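Local coordinates for protein HTH-type transcriptional regulator PrpR (PDB 6D2S) that controls, as a DNA-binding transcription factor, the expression of enzymes that break down short-chain fatty acids through the glyoxylate and methylcitrate cycles, at residues 150-155 and 275-280; 185-190 and 259-264; 219-224 and 244-249. All blocks are in the same frame, centred on the assembly; numbering follows the deposited sequence.

Contact 1. Residues 150-155 and 275-280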
ATOM      1  N   TYR A 150       3.348  14.746   5.712  1.00 13.20           N
ATOM      2  CA  TYR A 150       3.592  13.682   4.739  1.00 12.57           C
ATOM      3  C   TYR A 150       4.985  13.077   4.880  1.00 15.59           C
ATOM      4  O   TYR A 150       5.532  12.530   3.924  1.00 13.45           O
ATOM      5  CB  TYR A 150       3.354  14.185   3.308  1.00 12.47           C
ATOM      6  CG  TYR A 150       1.877  14.392   3.029  1.00 14.96           C
ATOM      7  CD1 TYR A 150       1.233  15.548   3.441  1.00 18.89           C
ATOM      8  CD2 TYR A 150       1.126  13.416   2.378  1.00 13.45           C
ATOM      9  CE1 TYR A 150      -0.117  15.741   3.207  1.00 18.57           C
ATOM     10  CE2 TYR A 150      -0.230  13.607   2.130  1.00 13.50           C
ATOM     11  CZ  TYR A 150      -0.843  14.768   2.554  1.00 17.65           C
ATOM     12  OH  TYR A 150      -2.185  14.959   2.312  1.00 16.30           O
ATOM     13  N   ASP A 151       5.559  13.130   6.080  1.00 14.25           N
ATOM     14  CA  ASP A 151       6.835  12.465   6.338  1.00 15.63           C
ATOM     15  C   ASP A 151       6.621  10.953   6.334  1.00 14.63           C
ATOM     16  O   ASP A 151       6.060  10.399   7.284  1.00 13.14           O
ATOM     17  CB  ASP A 151       7.420  12.926   7.674  1.00 16.24           C
ATOM     18  CG  ASP A 151       8.848  12.451   7.871  1.00 15.12           C
ATOM     19  OD1 ASP A 151       9.703  13.287   8.232  1.00 16.33           O
ATOM     20  OD2 ASP A 151       9.110  11.244   7.627  1.00 16.17           O
ATOM     21  N   ILE A 152       7.083  10.284   5.269  1.00 14.43           N
ATOM     22  CA  ILE A 152       6.802   8.862   5.077  1.00 13.92           C
ATOM     23  C   ILE A 152       7.415   8.033   6.197  1.00 14.39           C
ATOM     24  O   ILE A 152       6.809   7.068   6.681  1.00 13.28           O
ATOM     25  CB  ILE A 152       7.312   8.411   3.696  1.00 13.80           C
ATOM     26  CG1 ILE A 152       6.595   9.197   2.583  1.00 13.43           C
ATOM     27  CG2 ILE A 152       7.102   6.895   3.524  1.00 13.65           C
ATOM     28  CD1 ILE A 152       7.397   9.287   1.289  1.00 15.25           C
ATOM     29  N   ASP A 153       8.626   8.384   6.621  1.00 16.64           N
ATOM     30  CA  ASP A 153       9.288   7.624   7.682  1.00 18.88           C
ATOM     31  C   ASP A 153       8.580   7.779   9.027  1.00 16.47           C
ATOM     32  O   ASP A 153       8.401   6.795   9.762  1.00 15.46           O
ATOM     33  CB  ASP A 153      10.745   8.067   7.785  1.00 19.55           C
ATOM     34  CG  ASP A 153      11.559   7.644   6.575  1.00 25.19           C
ATOM     35  OD1 ASP A 153      11.659   6.424   6.332  1.00 28.49           O
ATOM     36  OD2 ASP A 153      12.072   8.525   5.854  1.00 30.15           O
ATOM     37  N   LEU A 154       8.196   9.005   9.393  1.00 16.19           N
ATOM     38  CA  LEU A 154       7.488   9.178  10.661  1.00 16.12           C
ATOM     39  C   LEU A 154       6.112   8.521  10.628  1.00 15.61           C
ATOM     40  O   LEU A 154       5.656   7.983  11.645  1.00 16.42           O
ATOM     41  CB  LEU A 154       7.358  10.659  11.009  1.00 16.96           C
ATOM     42  CG  LEU A 154       8.648  11.378  11.399  1.00 19.17           C
ATOM     43  CD1 LEU A 154       8.333  12.799  11.881  1.00 17.82           C
ATOM     44  CD2 LEU A 154       9.408  10.596  12.463  1.00 21.37           C
ATOM     45  N   LEU A 155       5.421   8.577   9.483  1.00 12.93           N
ATOM     46  CA  LEU A 155       4.164   7.840   9.350  1.00 12.68           C
ATOM     47  C   LEU A 155       4.390   6.342   9.533  1.00 12.44           C
ATOM     48  O   LEU A 155       3.604   5.663  10.203  1.00 12.12           O
ATOM     49  CB  LEU A 155       3.531   8.111   7.981  1.00 11.80           C
ATOM     50  CG  LEU A 155       2.891   9.490   7.803  1.00 14.60           C
ATOM     51  CD1 LEU A 155       2.656   9.785   6.319  1.00 14.19           C
ATOM     52  CD2 LEU A 155       1.583   9.525   8.582  1.00 15.07           C
ATOM     53  N   LEU A 275       4.493  19.227   1.975  1.00 17.19           N
ATOM     54  CA  LEU A 275       5.464  18.170   2.238  1.00 16.80           C
ATOM     55  C   LEU A 275       6.589  18.699   3.115  1.00 22.24           C
ATOM     56  O   LEU A 275       7.166  19.745   2.818  1.00 20.85           O
ATOM     57  CB  LEU A 275       6.086  17.648   0.947  1.00 16.74           C
ATOM     58  CG  LEU A 275       5.173  17.114  -0.153  1.00 21.15           C
ATOM     59  CD1 LEU A 275       6.033  16.742  -1.356  1.00 21.85           C
ATOM     60  CD2 LEU A 275       4.407  15.916   0.348  1.00 21.88           C
ATOM     61  N   VAL A 276       6.947  17.943   4.155  1.00 19.01           N
ATOM     62  CA  VAL A 276       8.128  18.340   4.912  1.00 19.35           C
ATOM     63  C   VAL A 276       9.348  18.376   4.000  1.00 26.74           C
ATOM     64  O   VAL A 276      10.286  19.150   4.230  1.00 25.89           O
ATOM     65  CB  VAL A 276       8.334  17.412   6.125  1.00 17.77           C
ATOM     66  CG1 VAL A 276       8.599  15.988   5.678  1.00 17.93           C
ATOM     67  CG2 VAL A 276       9.473  17.939   7.007  1.00 22.26           C
ATOM     68  N   TYR A 277       9.331  17.584   2.924  1.00 17.54           N
ATOM     69  CA  TYR A 277      10.478  17.442   2.031  1.00 17.91           C
ATOM     70  C   TYR A 277      10.811  18.702   1.242  1.00 18.91           C
ATOM     71  O   TYR A 277      11.919  18.790   0.698  1.00 20.65           O
ATOM     72  CB  TYR A 277      10.220  16.286   1.064  1.00 21.24           C
ATOM     73  CG  TYR A 277       9.963  14.987   1.783  1.00 17.26           C
ATOM     74  CD1 TYR A 277      10.970  14.380   2.528  1.00 19.38           C
ATOM     75  CD2 TYR A 277       8.713  14.377   1.735  1.00 16.70           C
ATOM     76  CE1 TYR A 277      10.740  13.190   3.199  1.00 24.91           C
ATOM     77  CE2 TYR A 277       8.476  13.192   2.394  1.00 18.51           C
ATOM     78  CZ  TYR A 277       9.491  12.605   3.127  1.00 17.02           C
ATOM     79  OH  TYR A 277       9.250  11.426   3.775  1.00 17.06           O
ATOM     80  N   SER A 278       9.904  19.677   1.168  1.00 20.67           N
ATOM     81  CA  SER A 278      10.071  20.785   0.228  1.00 21.63           C
ATOM     82  C   SER A 278      10.953  21.923   0.747  1.00 30.55           C
ATOM     83  O   SER A 278      10.920  23.016   0.175  1.00 37.36           O
ATOM     84  CB  SER A 278       8.706  21.348  -0.174  1.00 23.49           C
ATOM     85  OG  SER A 278       8.071  21.951   0.931  1.00 25.76           O
ATOM     86  N   THR A 279      11.746  21.745   1.787  1.00 36.00           N
ATOM     87  CA  THR A 279      12.749  22.744   2.141  1.00 40.83           C
ATOM     88  C   THR A 279      14.129  22.214   1.782  1.00 40.31           C
ATOM     89  O   THR A 279      14.450  21.066   2.104  1.00 38.89           O
ATOM     90  CB  THR A 279      12.686  23.093   3.627  1.00 38.28           C
ATOM     91  OG1 THR A 279      11.337  23.437   3.980  1.00 44.35           O
ATOM     92  CG2 THR A 279      13.600  24.268   3.917  1.00 29.33           C
ATOM     93  N   GLY A 280      14.942  23.037   1.129  1.00 22.49           N
ATOM     94  CA  GLY A 280      16.266  22.579   0.772  1.00 29.08           C
ATOM     95  C   GLY A 280      16.878  23.377  -0.358  1.00 27.38           C
ATOM     96  O   GLY A 280      16.283  24.307  -0.904  1.00 24.22           O
TER
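Tyr277 and Ile152 join in a mixed, partly buried tie, one hydrogen bond among apolar contacts, between the loop that follows strand 261-268 and the start of helix 152-159. The loop belongs to the C-terminal regulator region and the helix to the IrrE-like region, so the tie joins the two. Tyr277 OH accepts from Ile152 N at 2.9 Å, with an angle of 156° at the hydrogen, and this N-H meets the phenol at the ring's edge, near its plane. A tyrosine suits the place: its length carries an acceptor across to the helix while its ring remains buried. Ile152 crosses it at about a right angle, laying CB 3.6 Å from Tyr277 OH. Along the same ring, Tyr277 CE2 comes to 3.4 Å from Tyr150 O.

Asp151 is the N-cap. Its CG stands anti to the backbone N (chi1 -170°), and OD2 accepts from Leu154 N at 3.0 Å, the donor lying above the carboxylate plane. Asp151 CB in turn packs 3.8 Å from Val276 CG1, a methyl that also sits over the centre of the Tyr277 ring. Deeper in, Leu275 CD2 lies 3.6 Å from Tyr150 CB, while Tyr150 OH turns to Glu146 and Ile181. Asp153 sends its carboxylate to Lys245 in a salt bridge.

Two N-H groups of the first helical turn, which have no carbonyl partner earlier in the helix, are thus satisfied by side chains: the pattern is an aspartate N-cap supplemented by a tyrosine from a distant loop.

Contact 2. Residues 185-190 and 259-264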
ATOM      1  N   PHE A 185       2.475   7.237  -7.847  1.00 20.50           N
ATOM      2  CA  PHE A 185       3.254   6.224  -7.143  1.00 20.40           C
ATOM      3  C   PHE A 185       4.092   5.443  -8.151  1.00 24.31           C
ATOM      4  O   PHE A 185       3.569   4.970  -9.163  1.00 24.96           O
ATOM      5  CB  PHE A 185       2.325   5.294  -6.361  1.00 22.02           C
ATOM      6  CG  PHE A 185       3.007   4.110  -5.733  1.00 27.45           C
ATOM      7  CD1 PHE A 185       3.190   2.932  -6.450  1.00 29.61           C
ATOM      8  CD2 PHE A 185       3.436   4.157  -4.420  1.00 24.94           C
ATOM      9  CE1 PHE A 185       3.807   1.833  -5.868  1.00 34.44           C
ATOM     10  CE2 PHE A 185       4.044   3.055  -3.826  1.00 29.33           C
ATOM     11  CZ  PHE A 185       4.233   1.895  -4.550  1.00 35.12           C
ATOM     12  N   VAL A 186       5.394   5.327  -7.888  1.00 22.67           N
ATOM     13  CA  VAL A 186       6.306   4.624  -8.783  1.00 23.72           C
ATOM     14  C   VAL A 186       7.129   3.636  -7.973  1.00 25.74           C
ATOM     15  O   VAL A 186       7.728   4.002  -6.955  1.00 25.76           O
ATOM     16  CB  VAL A 186       7.237   5.591  -9.545  1.00 25.45           C
ATOM     17  CG1 VAL A 186       8.268   4.796 -10.359  1.00 31.16           C
ATOM     18  CG2 VAL A 186       6.433   6.497 -10.455  1.00 29.99           C
ATOM     19  N   ARG A 187       7.158   2.392  -8.426  1.00 25.40           N
ATOM     20  CA  ARG A 187       8.023   1.367  -7.866  1.00 27.24           C
ATOM     21  C   ARG A 187       8.854   0.764  -8.988  1.00 33.40           C
ATOM     22  O   ARG A 187       8.341   0.516 -10.084  1.00 33.50           O
ATOM     23  CB  ARG A 187       7.213   0.275  -7.168  1.00 28.59           C
ATOM     24  CG  ARG A 187       8.074  -0.826  -6.589  1.00 39.70           C
ATOM     25  CD  ARG A 187       7.239  -1.894  -5.922  1.00 47.11           C
ATOM     26  NE  ARG A 187       6.199  -2.416  -6.802  1.00 53.05           N
ATOM     27  CZ  ARG A 187       6.432  -3.212  -7.841  1.00 54.24           C
ATOM     28  NH1 ARG A 187       7.675  -3.566  -8.139  1.00 56.61           N
ATOM     29  NH2 ARG A 187       5.426  -3.649  -8.583  1.00 53.18           N
ATOM     30  N   THR A 188      10.135   0.533  -8.717  1.00 31.47           N
ATOM     31  CA  THR A 188      11.029  -0.037  -9.712  1.00 34.25           C
ATOM     32  C   THR A 188      12.023  -0.955  -9.022  1.00 34.95           C
ATOM     33  O   THR A 188      12.363  -0.756  -7.854  1.00 31.14           O
ATOM     34  CB  THR A 188      11.783   1.056 -10.486  1.00 36.65           C
ATOM     35  OG1 THR A 188      12.643   0.452 -11.458  1.00 43.71           O
ATOM     36  CG2 THR A 188      12.627   1.893  -9.541  1.00 38.64           C
ATOM     37  N   ASP A 189      12.492  -1.959  -9.755  1.00 38.74           N
ATOM     38  CA  ASP A 189      13.613  -2.764  -9.305  1.00 42.57           C
ATOM     39  C   ASP A 189      14.888  -2.251  -9.971  1.00 47.47           C
ATOM     40  O   ASP A 189      14.872  -1.298 -10.755  1.00 46.92           O
ATOM     41  CB  ASP A 189      13.367  -4.252  -9.584  1.00 46.14           C
ATOM     42  CG  ASP A 189      13.250  -4.571 -11.068  1.00 51.07           C
ATOM     43  OD1 ASP A 189      13.661  -3.743 -11.906  1.00 50.98           O
ATOM     44  OD2 ASP A 189      12.739  -5.666 -11.392  1.00 51.93           O
ATOM     45  N   LYS A 190      16.015  -2.889  -9.646  1.00 46.49           N
ATOM     46  CA  LYS A 190      17.288  -2.430 -10.187  1.00 54.04           C
ATOM     47  C   LYS A 190      17.343  -2.538 -11.706  1.00 59.56           C
ATOM     48  O   LYS A 190      18.100  -1.793 -12.339  1.00 56.86           O
ATOM     49  CB  LYS A 190      18.444  -3.212  -9.554  1.00 56.27           C
ATOM     50  CG  LYS A 190      18.700  -2.836  -8.100  1.00 56.48           C
ATOM     51  CD  LYS A 190      19.920  -3.534  -7.514  1.00 61.42           C
ATOM     52  CE  LYS A 190      19.670  -5.021  -7.305  1.00 65.95           C
ATOM     53  NZ  LYS A 190      20.561  -5.599  -6.256  1.00 66.32           N
ATOM     54  N   LYS A 259      14.261  -9.328  -3.583  1.00 59.37           N
ATOM     55  CA  LYS A 259      15.156  -8.420  -4.290  1.00 57.76           C
ATOM     56  C   LYS A 259      14.896  -7.000  -3.808  1.00 49.72           C
ATOM     57  O   LYS A 259      13.972  -6.744  -3.035  1.00 43.80           O
ATOM     58  CB  LYS A 259      14.999  -8.540  -5.810  1.00 60.69           C
ATOM     59  CG  LYS A 259      13.585  -8.392  -6.331  1.00 57.81           C
ATOM     60  CD  LYS A 259      13.545  -8.702  -7.821  1.00 60.12           C
ATOM     61  CE  LYS A 259      12.202  -8.358  -8.438  1.00 60.13           C
ATOM     62  NZ  LYS A 259      12.179  -8.699  -9.886  1.00 63.51           N
ATOM     63  N   ASN A 260      15.740  -6.079  -4.266  1.00 49.00           N
ATOM     64  CA  ASN A 260      15.703  -4.704  -3.791  1.00 47.62           C
ATOM     65  C   ASN A 260      14.873  -3.829  -4.720  1.00 39.68           C
ATOM     66  O   ASN A 260      14.984  -3.914  -5.946  1.00 40.98           O
ATOM     67  CB  ASN A 260      17.117  -4.136  -3.660  1.00 55.34           C
ATOM     68  CG  ASN A 260      17.843  -4.663  -2.433  1.00 60.20           C
ATOM     69  OD1 ASN A 260      18.790  -5.438  -2.547  1.00 66.16           O
ATOM     70  ND2 ASN A 260      17.401  -4.239  -1.253  1.00 58.22           N
ATOM     71  N   PHE A 261      14.034  -2.993  -4.123  1.00 34.68           N
ATOM     72  CA  PHE A 261      13.180  -2.078  -4.858  1.00 30.84           C
ATOM     73  C   PHE A 261      13.470  -0.646  -4.436  1.00 30.21           C
ATOM     74  O   PHE A 261      13.984  -0.381  -3.344  1.00 31.63           O
ATOM     75  CB  PHE A 261      11.689  -2.385  -4.622  1.00 29.27           C
ATOM     76  CG  PHE A 261      11.276  -3.770  -5.046  1.00 34.72           C
ATOM     77  CD1 PHE A 261      10.832  -4.013  -6.337  1.00 40.99           C
ATOM     78  CD2 PHE A 261      11.331  -4.829  -4.152  1.00 34.16           C
ATOM     79  CE1 PHE A 261      10.450  -5.289  -6.729  1.00 43.26           C
ATOM     80  CE2 PHE A 261      10.949  -6.106  -4.538  1.00 38.42           C
ATOM     81  CZ  PHE A 261      10.509  -6.335  -5.827  1.00 41.34           C
ATOM     82  N   ALA A 262      13.131   0.278  -5.324  1.00 29.87           N
ATOM     83  CA  ALA A 262      13.019   1.686  -4.991  1.00 27.34           C
ATOM     84  C   ALA A 262      11.572   2.092  -5.199  1.00 26.09           C
ATOM     85  O   ALA A 262      10.926   1.650  -6.154  1.00 26.41           O
ATOM     86  CB  ALA A 262      13.942   2.553  -5.846  1.00 30.85           C
ATOM     87  N   VAL A 263      11.070   2.939  -4.310  0.62 23.60           N
ATOM     88  CA  VAL A 263       9.689   3.393  -4.358  0.62 22.42           C
ATOM     89  C   VAL A 263       9.673   4.903  -4.192  0.62 21.33           C
ATOM     90  O   VAL A 263      10.473   5.461  -3.436  0.62 21.46           O
ATOM     91  CB  VAL A 263       8.839   2.695  -3.277  0.62 27.17           C
ATOM     92  CG1 VAL A 263       7.533   3.436  -3.053  0.62 27.26           C
ATOM     93  CG2 VAL A 263       8.587   1.250  -3.682  0.62 23.08           C
ATOM     94  N   GLY A 264       8.783   5.566  -4.917  1.00 20.89           N
ATOM     95  CA  GLY A 264       8.731   7.012  -4.868  1.00 21.54           C
ATOM     96  C   GLY A 264       7.324   7.532  -5.044  1.00 21.98           C
ATOM     97  O   GLY A 264       6.432   6.840  -5.548  1.00 20.21           O
TER
HETATM   98  O   HOH W   1      16.019  -5.296  -7.790  1.00 48.32           O
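Antiparallel pairing of Val186 and Thr188 with Gly264 and Ala262 forms a central ladder of the five-stranded sheet in the C-terminal regulator region. Four backbone bonds hold it, two for each hydrogen-bonded pair. Ala262 N to Thr188 O measures 2.8 Å. Val186 N to Gly264 O is longer, at 3.0 Å.

In the non-hydrogen-bonded pair Arg187-Val263, Arg187 CG rests 3.6 Å from Val263 CG2, its aliphatic stem suiting the side of the valine. Chi3 (53°) turns NE out of the extended line; NH1, further on, lies 3.6 Å from Phe261 CE1, with guanidinium and ring planes 84° apart. Phe185 CE2 meets the other methyl, Val263 CG1, at 3.6 Å. Both valine contacts hold for one of two modelled conformers. At the Asp189 end, OD2 is held chiefly by a hydrogen bond from Asn193, with a long, weak salt bridge from Asp189 OD2 to Lys259 NZ (3.4 Å), and a water links Lys190 N to Asn260 O.

Strand 194-198 continues the sheet beyond 183-189, and strand 239-247 beyond 261-268. Helix 163-170 packs on Phe185 and Val263, whereas Val217 of helix 215-218 covers the opposite face at Val186, Thr188 and Ala262, where small and beta-branched side chains fit.

Contact 3. Residues 219-224 and 244-249. With CA (calcium ion), chain C.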
ATOM      1  N   ASP A 219      17.164   6.913  -8.938  1.00 31.61           N
ATOM      2  CA  ASP A 219      18.268   7.576  -8.246  1.00 29.20           C
ATOM      3  C   ASP A 219      18.418   7.093  -6.808  1.00 28.60           C
ATOM      4  O   ASP A 219      19.501   7.220  -6.229  1.00 31.79           O
ATOM      5  CB  ASP A 219      18.067   9.097  -8.244  1.00 30.90           C
ATOM      6  CG  ASP A 219      18.464   9.762  -9.562  1.00 35.25           C
ATOM      7  OD1 ASP A 219      19.049   9.096 -10.441  1.00 36.63           O
ATOM      8  OD2 ASP A 219      18.181  10.968  -9.709  1.00 35.59           O
ATOM      9  N   ALA A 220      17.352   6.556  -6.205  1.00 29.55           N
ATOM     10  CA  ALA A 220      17.450   6.076  -4.828  1.00 27.05           C
ATOM     11  C   ALA A 220      18.517   5.000  -4.674  1.00 28.86           C
ATOM     12  O   ALA A 220      19.160   4.910  -3.619  1.00 32.34           O
ATOM     13  CB  ALA A 220      16.093   5.545  -4.354  1.00 27.42           C
ATOM     14  N   PHE A 221      18.716   4.171  -5.700  1.00 32.47           N
ATOM     15  CA  PHE A 221      19.693   3.090  -5.594  1.00 33.00           C
ATOM     16  C   PHE A 221      21.120   3.599  -5.419  1.00 38.92           C
ATOM     17  O   PHE A 221      22.005   2.813  -5.061  1.00 39.26           O
ATOM     18  CB  PHE A 221      19.624   2.186  -6.827  1.00 37.27           C
ATOM     19  CG  PHE A 221      18.378   1.351  -6.903  1.00 37.28           C
ATOM     20  CD1 PHE A 221      18.152   0.334  -5.986  1.00 38.80           C
ATOM     21  CD2 PHE A 221      17.443   1.569  -7.903  1.00 32.78           C
ATOM     22  CE1 PHE A 221      17.004  -0.440  -6.052  1.00 36.85           C
ATOM     23  CE2 PHE A 221      16.297   0.796  -7.982  1.00 37.69           C
ATOM     24  CZ  PHE A 221      16.077  -0.211  -7.054  1.00 36.94           C
ATOM     25  N   ALA A 222      21.374   4.885  -5.672  1.00 39.56           N
ATOM     26  CA  ALA A 222      22.725   5.416  -5.505  1.00 43.08           C
ATOM     27  C   ALA A 222      23.008   5.846  -4.075  1.00 42.58           C
ATOM     28  O   ALA A 222      24.176   6.018  -3.712  1.00 42.16           O
ATOM     29  CB  ALA A 222      22.952   6.601  -6.444  1.00 45.52           C
ATOM     30  N   GLN A 223      21.971   6.028  -3.264  1.00 37.87           N
ATOM     31  CA  GLN A 223      22.093   6.391  -1.854  1.00 38.93           C
ATOM     32  C   GLN A 223      21.152   5.494  -1.063  1.00 34.29           C
ATOM     33  O   GLN A 223      20.135   5.958  -0.534  1.00 31.51           O
ATOM     34  CB  GLN A 223      21.757   7.868  -1.632  1.00 43.29           C
ATOM     35  CG  GLN A 223      22.700   8.844  -2.317  1.00 53.36           C
ATOM     36  CD  GLN A 223      22.275  10.293  -2.138  1.00 55.01           C
ATOM     37  OE1 GLN A 223      21.325  10.755  -2.772  1.00 54.36           O
ATOM     38  NE2 GLN A 223      22.979  11.018  -1.272  1.00 56.40           N
ATOM     39  N   PRO A 224      21.457   4.199  -0.973  1.00 35.65           N
ATOM     40  CA  PRO A 224      20.501   3.250  -0.390  1.00 38.10           C
ATOM     41  C   PRO A 224      20.028   3.678   0.993  1.00 36.04           C
ATOM     42  O   PRO A 224      20.796   4.207   1.800  1.00 39.16           O
ATOM     43  CB  PRO A 224      21.295   1.941  -0.334  1.00 42.81           C
ATOM     44  CG  PRO A 224      22.335   2.087  -1.395  1.00 46.51           C
ATOM     45  CD  PRO A 224      22.699   3.539  -1.413  1.00 43.39           C
ATOM     46  N   ALA A 244      11.860   9.638  -2.963  1.00 19.86           N
ATOM     47  CA  ALA A 244      12.075   8.224  -3.238  1.00 20.63           C
ATOM     48  C   ALA A 244      13.049   7.631  -2.230  1.00 24.66           C
ATOM     49  O   ALA A 244      13.896   8.326  -1.663  1.00 23.45           O
ATOM     50  CB  ALA A 244      12.618   7.991  -4.660  1.00 23.73           C
ATOM     51  N   LYS A 245      12.921   6.325  -2.013  1.00 21.67           N
ATOM     52  CA  LYS A 245      13.886   5.616  -1.190  1.00 22.58           C
ATOM     53  C   LYS A 245      13.881   4.151  -1.592  1.00 24.83           C
ATOM     54  O   LYS A 245      12.859   3.631  -2.054  1.00 25.20           O
ATOM     55  CB  LYS A 245      13.551   5.760   0.300  1.00 26.63           C
ATOM     56  CG  LYS A 245      14.663   5.330   1.232  1.00 29.59           C
ATOM     57  CD  LYS A 245      14.357   5.710   2.671  1.00 29.52           C
ATOM     58  CE  LYS A 245      13.558   4.625   3.356  1.00 38.81           C
ATOM     59  NZ  LYS A 245      13.467   4.859   4.829  1.00 43.32           N
ATOM     60  N   THR A 246      15.024   3.491  -1.407  1.00 25.11           N
ATOM     61  CA  THR A 246      15.042   2.041  -1.524  1.00 26.36           C
ATOM     62  C   THR A 246      14.311   1.434  -0.335  1.00 29.32           C
ATOM     63  O   THR A 246      14.203   2.040   0.735  1.00 26.80           O
ATOM     64  CB  THR A 246      16.472   1.486  -1.583  1.00 29.69           C
ATOM     65  OG1 THR A 246      17.194   1.871  -0.408  1.00 28.40           O
ATOM     66  CG2 THR A 246      17.201   1.984  -2.818  1.00 31.74           C
ATOM     67  N   THR A 247      13.793   0.231  -0.538  1.00 31.37           N
ATOM     68  CA  THR A 247      13.148  -0.533   0.516  1.00 36.28           C
ATOM     69  C   THR A 247      14.130  -1.584   1.011  1.00 40.05           C
ATOM     70  O   THR A 247      14.754  -2.283   0.206  1.00 48.41           O
ATOM     71  CB  THR A 247      11.874  -1.200   0.004  1.00 40.43           C
ATOM     72  OG1 THR A 247      12.225  -2.272  -0.883  1.00 47.61           O
ATOM     73  CG2 THR A 247      11.031  -0.194  -0.753  1.00 41.33           C
ATOM     74  N   ALA A 248      14.280  -1.679   2.326  1.00 39.23           N
ATOM     75  CA  ALA A 248      15.132  -2.714   2.892  1.00 43.26           C
ATOM     76  C   ALA A 248      14.483  -4.080   2.692  1.00 48.64           C
ATOM     77  O   ALA A 248      13.276  -4.242   2.902  1.00 35.54           O
ATOM     78  CB  ALA A 248      15.381  -2.448   4.374  1.00 47.08           C
ATOM     79  N   ALA A 249      15.284  -5.055   2.266  1.00 53.81           N
ATOM     80  CA  ALA A 249      14.827  -6.434   2.093  1.00 59.13           C
ATOM     81  C   ALA A 249      14.830  -7.095   3.464  1.00 54.23           C
ATOM     82  O   ALA A 249      15.838  -7.637   3.918  1.00 53.58           O
ATOM     83  CB  ALA A 249      15.715  -7.182   1.104  1.00 64.61           C
TER
HETATM   84 CA    CA C 502      11.142  -3.875   3.703  1.00 24.17          CA
HETATM   85  O   HOH W   2      17.425   5.462  -1.047  1.00 24.13           O
HETATM   86  O   HOH W   3      10.033  -1.707   3.612  1.00 27.81           O
HETATM   87  O   HOH W   4      10.320  -3.818   1.542  1.00 27.54           O
HETATM   88  O   HOH W   5      11.183  -6.475   3.632  1.00 39.69           O
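The Phe221 ring is approached obliquely by Thr246 CG2, which lies 3.7 Å from Phe221 CD1. The same ring forms an edge-to-face stack with His218, and it also touches Ala262 of the adjoining strand. Although the CA-CB bond of Phe221 leaves the strand behind, CG stands anti to the carbonyl carbon (chi1 -70°), and the ring comes back toward the sheet. A large aromatic suits the place because it reaches both Thr246 and Ala262 from the turn.

Thr246 is the hub of the contact, and both of its branches are used. CG2 lies beside its own backbone N and also approaches Ala220 O at 3.6 Å. OG1 falls between backbone N and carbonyl carbon (chi1 58°); there it lies 3.6 Å from Pro224 CA and bonds to Glu225 N, so the hydroxyl is satisfied just beyond the proline. Threonine serves both the apolar and the polar side. On the strand side of the turn, Ala220 CB lies 3.7 Å from Thr246 N, and so small a side chain lets Ala220 CA come within 5.1 Å of Lys245 CA.

No direct hydrogen bond joins the two segments. Instead a water accepts from Thr246 N at 3.1 Å and lies 2.8 Å from Gln223 O, bridging strand and turn. Where the strand gives way to loop, Ala248 O binds a calcium ion at 2.3 Å. Three waters, Asp250 and Leu252 complete the coordination, and because this ligand is a main-chain carbonyl, alanine serves there.

Ala222 N to Asp219 O and Gln223 N to Ala220 O are i to i+3 bonds, the signature of a 3-10 turn, here prolonging helix 215-218 and packed against a strand of the GAF-like sheet whose end leads into a calcium-binding loop.

Contact 2 is the buried core of the set, held by regular backbone bonds between strands; contacts 1 and 3 are partly buried. Contact 1 pairs a phenol with a helix-start N-H, whereas contact 3 relies on methyl packing and a water bridge. Contacts 2 and 3 share one sheet: strands 261-268 and 239-247 are neighbours, probably joined by backbone hydrogen bonds of Phe261 with Thr247 and Val263 with Lys245. Contact 1 lies about 7 Å from contact 2 at the nearest atoms, but meets contact 3 where Asp153 OD1 pairs with Lys245 NZ at 2.8 Å. Of the three, only contact 1 has its segments in different regions, and its loop encloses the other two.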